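Hypothetical protein SSO2273 (Sulfolobus solfataricus, PDB 2X4H) probably binds DNA as a metal-responsive transcription regulator of the DtxR/MntR family. Local coordinates at residues S9-S17 and S106-P114. Residues are numbered along the deposited sequence; the frame is centred on the assembly and turned at random.
With ZN (zinc ion), chain K.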
ATOM      1  N   SER C   9       7.893 -12.675   4.954  1.00 78.70           N
ATOM      2  CA  SER C   9       7.696 -11.547   5.915  1.00 80.13           C
ATOM      3  C   SER C   9       7.190 -10.272   5.229  1.00 75.74           C
ATOM      4  O   SER C   9       7.929  -9.281   5.134  1.00 73.65           O
ATOM      5  CB  SER C   9       8.992 -11.241   6.662  1.00 81.19           C
ATOM      6  OG  SER C   9       8.808 -10.199   7.590  1.00 83.28           O
ATOM      7  N   ASN C  10       5.938 -10.305   4.761  1.00 75.51           N
ATOM      8  CA  ASN C  10       5.233  -9.112   4.244  1.00 72.55           C
ATOM      9  C   ASN C  10       6.122  -8.219   3.386  1.00 66.39           C
ATOM     10  O   ASN C  10       6.316  -7.036   3.672  1.00 66.24           O
ATOM     11  CB  ASN C  10       4.628  -8.315   5.403  1.00 77.20           C
ATOM     12  CG  ASN C  10       3.513  -7.383   4.949  1.00 78.56           C
ATOM     13  OD1 ASN C  10       2.524  -7.820   4.350  1.00 81.71           O
ATOM     14  ND2 ASN C  10       3.658  -6.098   5.243  1.00 78.53           N
ATOM     15  N   LEU C  11       6.700  -8.818   2.357  1.00 62.32           N
ATOM     16  CA  LEU C  11       7.531  -8.118   1.385  1.00 57.74           C
ATOM     17  C   LEU C  11       7.423  -8.947   0.136  1.00 56.02           C
ATOM     18  O   LEU C  11       7.791 -10.115   0.138  1.00 57.59           O
ATOM     19  CB  LEU C  11       8.998  -8.031   1.805  1.00 57.26           C
ATOM     20  CG  LEU C  11       9.938  -7.350   0.783  1.00 53.89           C
ATOM     21  CD1 LEU C  11       9.712  -5.829   0.723  1.00 51.77           C
ATOM     22  CD2 LEU C  11      11.415  -7.636   1.065  1.00 53.95           C
ATOM     23  N   SER C  12       6.914  -8.366  -0.937  1.00 53.82           N
ATOM     24  CA  SER C  12       6.704  -9.165  -2.123  1.00 53.28           C
ATOM     25  C   SER C  12       8.004  -9.214  -2.913  1.00 51.57           C
ATOM     26  O   SER C  12       8.961  -8.474  -2.671  1.00 50.11           O
ATOM     27  CB  SER C  12       5.539  -8.620  -2.985  1.00 53.03           C
ATOM     28  OG  SER C  12       5.969  -7.535  -3.794  1.00 49.86           O
ATOM     29  N   ARG C  13       7.995 -10.099  -3.878  1.00 52.41           N
ATOM     30  CA  ARG C  13       9.090 -10.265  -4.797  1.00 52.80           C
ATOM     31  C   ARG C  13       9.304  -9.012  -5.661  1.00 51.18           C
ATOM     32  O   ARG C  13      10.439  -8.612  -5.907  1.00 51.35           O
ATOM     33  CB  ARG C  13       8.767 -11.496  -5.635  1.00 55.51           C
ATOM     34  CG  ARG C  13       9.641 -11.753  -6.822  1.00 58.32           C
ATOM     35  CD  ARG C  13      10.923 -12.389  -6.460  1.00 59.61           C
ATOM     36  NE  ARG C  13      10.766 -13.605  -5.667  1.00 61.79           N
ATOM     37  CZ  ARG C  13      11.803 -14.205  -5.108  1.00 61.77           C
ATOM     38  NH1 ARG C  13      13.013 -13.702  -5.276  1.00 61.48           N
ATOM     39  NH2 ARG C  13      11.633 -15.272  -4.372  1.00 65.17           N
ATOM     40  N   ARG C  14       8.221  -8.378  -6.099  1.00 50.44           N
ATOM     41  CA  ARG C  14       8.337  -7.148  -6.869  1.00 50.06           C
ATOM     42  C   ARG C  14       8.901  -6.011  -6.027  1.00 47.60           C
ATOM     43  O   ARG C  14       9.713  -5.237  -6.511  1.00 47.37           O
ATOM     44  CB  ARG C  14       6.978  -6.728  -7.416  1.00 51.56           C
ATOM     45  CG  ARG C  14       6.509  -7.615  -8.532  1.00 56.99           C
ATOM     46  CD  ARG C  14       4.979  -7.596  -8.633  1.00 62.26           C
ATOM     47  NE  ARG C  14       4.508  -8.397  -9.749  1.00 67.72           N
ATOM     48  CZ  ARG C  14       4.425  -9.728  -9.737  1.00 72.31           C
ATOM     49  NH1 ARG C  14       4.759 -10.426  -8.661  1.00 72.01           N
ATOM     50  NH2 ARG C  14       3.994 -10.371 -10.812  1.00 76.10           N
ATOM     51  N   GLU C  15       8.460  -5.927  -4.774  1.00 46.10           N
ATOM     52  CA  GLU C  15       9.000  -4.965  -3.822  1.00 45.14           C
ATOM     53  C   GLU C  15      10.482  -5.170  -3.604  1.00 45.58           C
ATOM     54  O   GLU C  15      11.268  -4.205  -3.576  1.00 46.27           O
ATOM     55  CB  GLU C  15       8.253  -5.055  -2.491  1.00 46.41           C
ATOM     56  CG  GLU C  15       6.874  -4.369  -2.485  1.00 45.20           C
ATOM     57  CD  GLU C  15       6.041  -4.698  -1.260  1.00 48.17           C
ATOM     58  OE1 GLU C  15       6.353  -5.667  -0.564  1.00 54.44           O
ATOM     59  OE2 GLU C  15       5.048  -4.001  -0.968  1.00 54.33           O
ATOM     60  N   PHE C  16      10.875  -6.436  -3.475  1.00 45.80           N
ATOM     61  CA  PHE C  16      12.266  -6.795  -3.405  1.00 46.73           C
ATOM     62  C   PHE C  16      13.096  -6.164  -4.530  1.00 46.77           C
ATOM     63  O   PHE C  16      14.139  -5.578  -4.264  1.00 47.60           O
ATOM     64  CB  PHE C  16      12.391  -8.314  -3.450  1.00 48.18           C
ATOM     65  CG  PHE C  16      13.764  -8.821  -3.211  1.00 50.57           C
ATOM     66  CD1 PHE C  16      14.409  -8.570  -2.014  1.00 52.05           C
ATOM     67  CD2 PHE C  16      14.394  -9.623  -4.157  1.00 53.94           C
ATOM     68  CE1 PHE C  16      15.668  -9.080  -1.771  1.00 54.92           C
ATOM     69  CE2 PHE C  16      15.655 -10.132  -3.916  1.00 57.91           C
ATOM     70  CZ  PHE C  16      16.295  -9.850  -2.726  1.00 57.57           C
ATOM     71  N   SER C  17      12.644  -6.312  -5.774  1.00 46.75           N
ATOM     72  CA  SER C  17      13.304  -5.683  -6.934  1.00 48.44           C
ATOM     73  C   SER C  17      13.436  -4.164  -6.811  1.00 47.99           C
ATOM     74  O   SER C  17      14.475  -3.596  -7.142  1.00 49.65           O
ATOM     75  CB  SER C  17      12.552  -6.019  -8.222  1.00 49.23           C
ATOM     76  OG  SER C  17      12.840  -7.343  -8.604  1.00 52.70           O
ATOM     77  N   SER C 106      11.610 -22.367  -4.937  1.00 45.63           N
ATOM     78  CA  SER C 106      11.754 -21.489  -3.776  1.00 46.22           C
ATOM     79  C   SER C 106      11.112 -20.102  -4.026  1.00 47.65           C
ATOM     80  O   SER C 106      10.434 -19.539  -3.147  1.00 48.90           O
ATOM     81  CB  SER C 106      13.241 -21.376  -3.390  1.00 45.83           C
ATOM     82  OG  SER C 106      13.432 -20.532  -2.253  1.00 49.64           O
ATOM     83  N   LYS C 107      11.280 -19.568  -5.235  1.00 50.92           N
ATOM     84  CA  LYS C 107      10.748 -18.231  -5.539  1.00 52.25           C
ATOM     85  C   LYS C 107       9.221 -18.185  -5.448  1.00 53.30           C
ATOM     86  O   LYS C 107       8.655 -17.137  -5.152  1.00 53.65           O
ATOM     87  CB  LYS C 107      11.214 -17.711  -6.910  1.00 54.99           C
ATOM     88  CG  LYS C 107      12.665 -17.249  -6.931  1.00 54.76           C
ATOM     89  CD  LYS C 107      13.062 -16.648  -8.287  1.00 58.29           C
ATOM     90  CE  LYS C 107      14.536 -16.261  -8.294  1.00 59.37           C
ATOM     91  NZ  LYS C 107      15.193 -16.542  -9.600  1.00 63.28           N
ATOM     92  N   GLN C 108       8.556 -19.319  -5.639  1.00 54.22           N
ATOM     93  CA  GLN C 108       7.094 -19.351  -5.542  1.00 56.20           C
ATOM     94  C   GLN C 108       6.523 -19.200  -4.125  1.00 53.99           C
ATOM     95  O   GLN C 108       5.339 -18.983  -3.983  1.00 55.86           O
ATOM     96  CB  GLN C 108       6.546 -20.634  -6.196  1.00 58.98           C
ATOM     97  CG  GLN C 108       6.751 -20.664  -7.704  1.00 64.04           C
ATOM     98  CD  GLN C 108       6.326 -21.965  -8.336  1.00 69.87           C
ATOM     99  OE1 GLN C 108       5.225 -22.462  -8.085  1.00 72.08           O
ATOM    100  NE2 GLN C 108       7.198 -22.524  -9.185  1.00 73.24           N
ATOM    101  N   PHE C 109       7.328 -19.331  -3.076  1.00 51.63           N
ATOM    102  CA  PHE C 109       6.795 -19.172  -1.713  1.00 50.38           C
ATOM    103  C   PHE C 109       7.762 -18.619  -0.653  1.00 48.05           C
ATOM    104  O   PHE C 109       7.322 -18.281   0.450  1.00 47.51           O
ATOM    105  CB  PHE C 109       6.193 -20.500  -1.214  1.00 50.69           C
ATOM    106  CG  PHE C 109       7.184 -21.616  -1.079  1.00 49.46           C
ATOM    107  CD1 PHE C 109       7.743 -21.929   0.160  1.00 47.78           C
ATOM    108  CD2 PHE C 109       7.535 -22.391  -2.186  1.00 51.23           C
ATOM    109  CE1 PHE C 109       8.676 -22.978   0.293  1.00 45.74           C
ATOM    110  CE2 PHE C 109       8.460 -23.431  -2.067  1.00 50.00           C
ATOM    111  CZ  PHE C 109       9.032 -23.725  -0.822  1.00 46.11           C
ATOM    112  N   ASP C 110       9.056 -18.533  -0.969  1.00 46.93           N
ATOM    113  CA  ASP C 110      10.036 -17.989  -0.023  1.00 45.09           C
ATOM    114  C   ASP C 110       9.579 -16.713   0.653  1.00 45.10           C
ATOM    115  O   ASP C 110       9.699 -16.608   1.855  1.00 44.67           O
ATOM    116  CB  ASP C 110      11.428 -17.795  -0.650  1.00 44.76           C
ATOM    117  CG  ASP C 110      11.414 -17.028  -1.955  1.00 47.22           C
ATOM    118  OD1 ASP C 110      10.424 -16.303  -2.270  1.00 50.39           O
ATOM    119  OD2 ASP C 110      12.430 -17.139  -2.689  1.00 46.67           O
ATOM    120  N   TYR C 111       9.036 -15.774  -0.121  1.00 46.61           N
ATOM    121  CA  TYR C 111       8.598 -14.455   0.377  1.00 47.71           C
ATOM    122  C   TYR C 111       7.376 -14.501   1.311  1.00 48.76           C
ATOM    123  O   TYR C 111       7.052 -13.515   1.948  1.00 49.26           O
ATOM    124  CB  TYR C 111       8.295 -13.508  -0.809  1.00 50.04           C
ATOM    125  CG  TYR C 111       7.082 -13.924  -1.648  1.00 51.80           C
ATOM    126  CD1 TYR C 111       5.851 -13.288  -1.485  1.00 53.55           C
ATOM    127  CD2 TYR C 111       7.163 -14.958  -2.588  1.00 50.78           C
ATOM    128  CE1 TYR C 111       4.733 -13.671  -2.225  1.00 56.05           C
ATOM    129  CE2 TYR C 111       6.051 -15.356  -3.325  1.00 55.03           C
ATOM    130  CZ  TYR C 111       4.840 -14.696  -3.143  1.00 57.36           C
ATOM    131  OH  TYR C 111       3.734 -15.062  -3.862  1.00 62.94           O
ATOM    132  N   LEU C 112       6.698 -15.647   1.396  1.00 49.27           N
ATOM    133  CA  LEU C 112       5.538 -15.796   2.290  1.00 50.51           C
ATOM    134  C   LEU C 112       5.903 -16.409   3.651  1.00 49.45           C
ATOM    135  O   LEU C 112       5.091 -16.384   4.564  1.00 50.67           O
ATOM    136  CB  LEU C 112       4.440 -16.628   1.594  1.00 51.37           C
ATOM    137  CG  LEU C 112       3.809 -15.822   0.447  1.00 54.36           C
ATOM    138  CD1 LEU C 112       3.259 -16.707  -0.656  1.00 56.23           C
ATOM    139  CD2 LEU C 112       2.728 -14.828   0.950  1.00 52.27           C
ATOM    140  N   ILE C 113       7.109 -16.959   3.794  1.00 48.04           N
ATOM    141  CA  ILE C 113       7.457 -17.671   5.026  1.00 48.16           C
ATOM    142  C   ILE C 113       7.796 -16.661   6.124  1.00 48.36           C
ATOM    143  O   ILE C 113       8.612 -15.785   5.900  1.00 47.83           O
ATOM    144  CB  ILE C 113       8.661 -18.649   4.843  1.00 47.30           C
ATOM    145  CG1 ILE C 113       8.405 -19.665   3.717  1.00 49.06           C
ATOM    146  CG2 ILE C 113       8.919 -19.426   6.113  1.00 46.67           C
ATOM    147  CD1 ILE C 113       7.169 -20.475   3.899  1.00 52.28           C
ATOM    148  N   PRO C 114       7.151 -16.770   7.303  1.00 50.00           N
ATOM    149  CA  PRO C 114       7.484 -15.963   8.487  1.00 51.26           C
ATOM    150  C   PRO C 114       8.912 -16.155   9.034  1.00 50.42           C
ATOM    151  O   PRO C 114       9.506 -17.245   8.917  1.00 48.32           O
ATOM    152  CB  PRO C 114       6.486 -16.445   9.533  1.00 53.18           C
ATOM    153  CG  PRO C 114       5.338 -16.993   8.749  1.00 54.28           C
ATOM    154  CD  PRO C 114       5.929 -17.569   7.514  1.00 51.54           C
TER
HETATM  155 ZN    ZN K1141       4.173  -3.139  -2.718  1.00 50.28          ZN
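R13 and D110 form the salt bridge of this contact. R13 NH2 meets both carboxylate oxygens, at 2.6 Å from D110 OD1 and from D110 OD2, and its hydrogen bond to OD2 is weak at 128°. The guanidinium and carboxylate planes are 40° apart. R13 starts with CG anti to the backbone N (chi1 170°), then bends at chi2 and chi3, which brings NH2 to the carboxylate. K107 CG lies over one guanidinium face, near the rim, 3.4 Å from R13 NH2. D110 OD2 also accepts from H85 ND1, so D110 joins R13 to a zinc ligand as a second-shell residue. An alanine in place of R13 would probably leave D110 without its cationic mate on this side and uncover the K107 methylenes. S9 N makes weak bonds to Y111 O and I113 O. Y111 CB packs 3.6 Å from L11 O, and S12 CA approaches the Y111 ring obliquely. S12 and E15 form a capping box that starts helix 13-27; S12 OG also bonds to E50 of a neighbouring subunit. E15 OE2 binds zinc. The contact thus ties the probable DNA-binding domain to the metal-binding and dimerisation domain through a charge pair, two weak backbone bonds and Y111 packing.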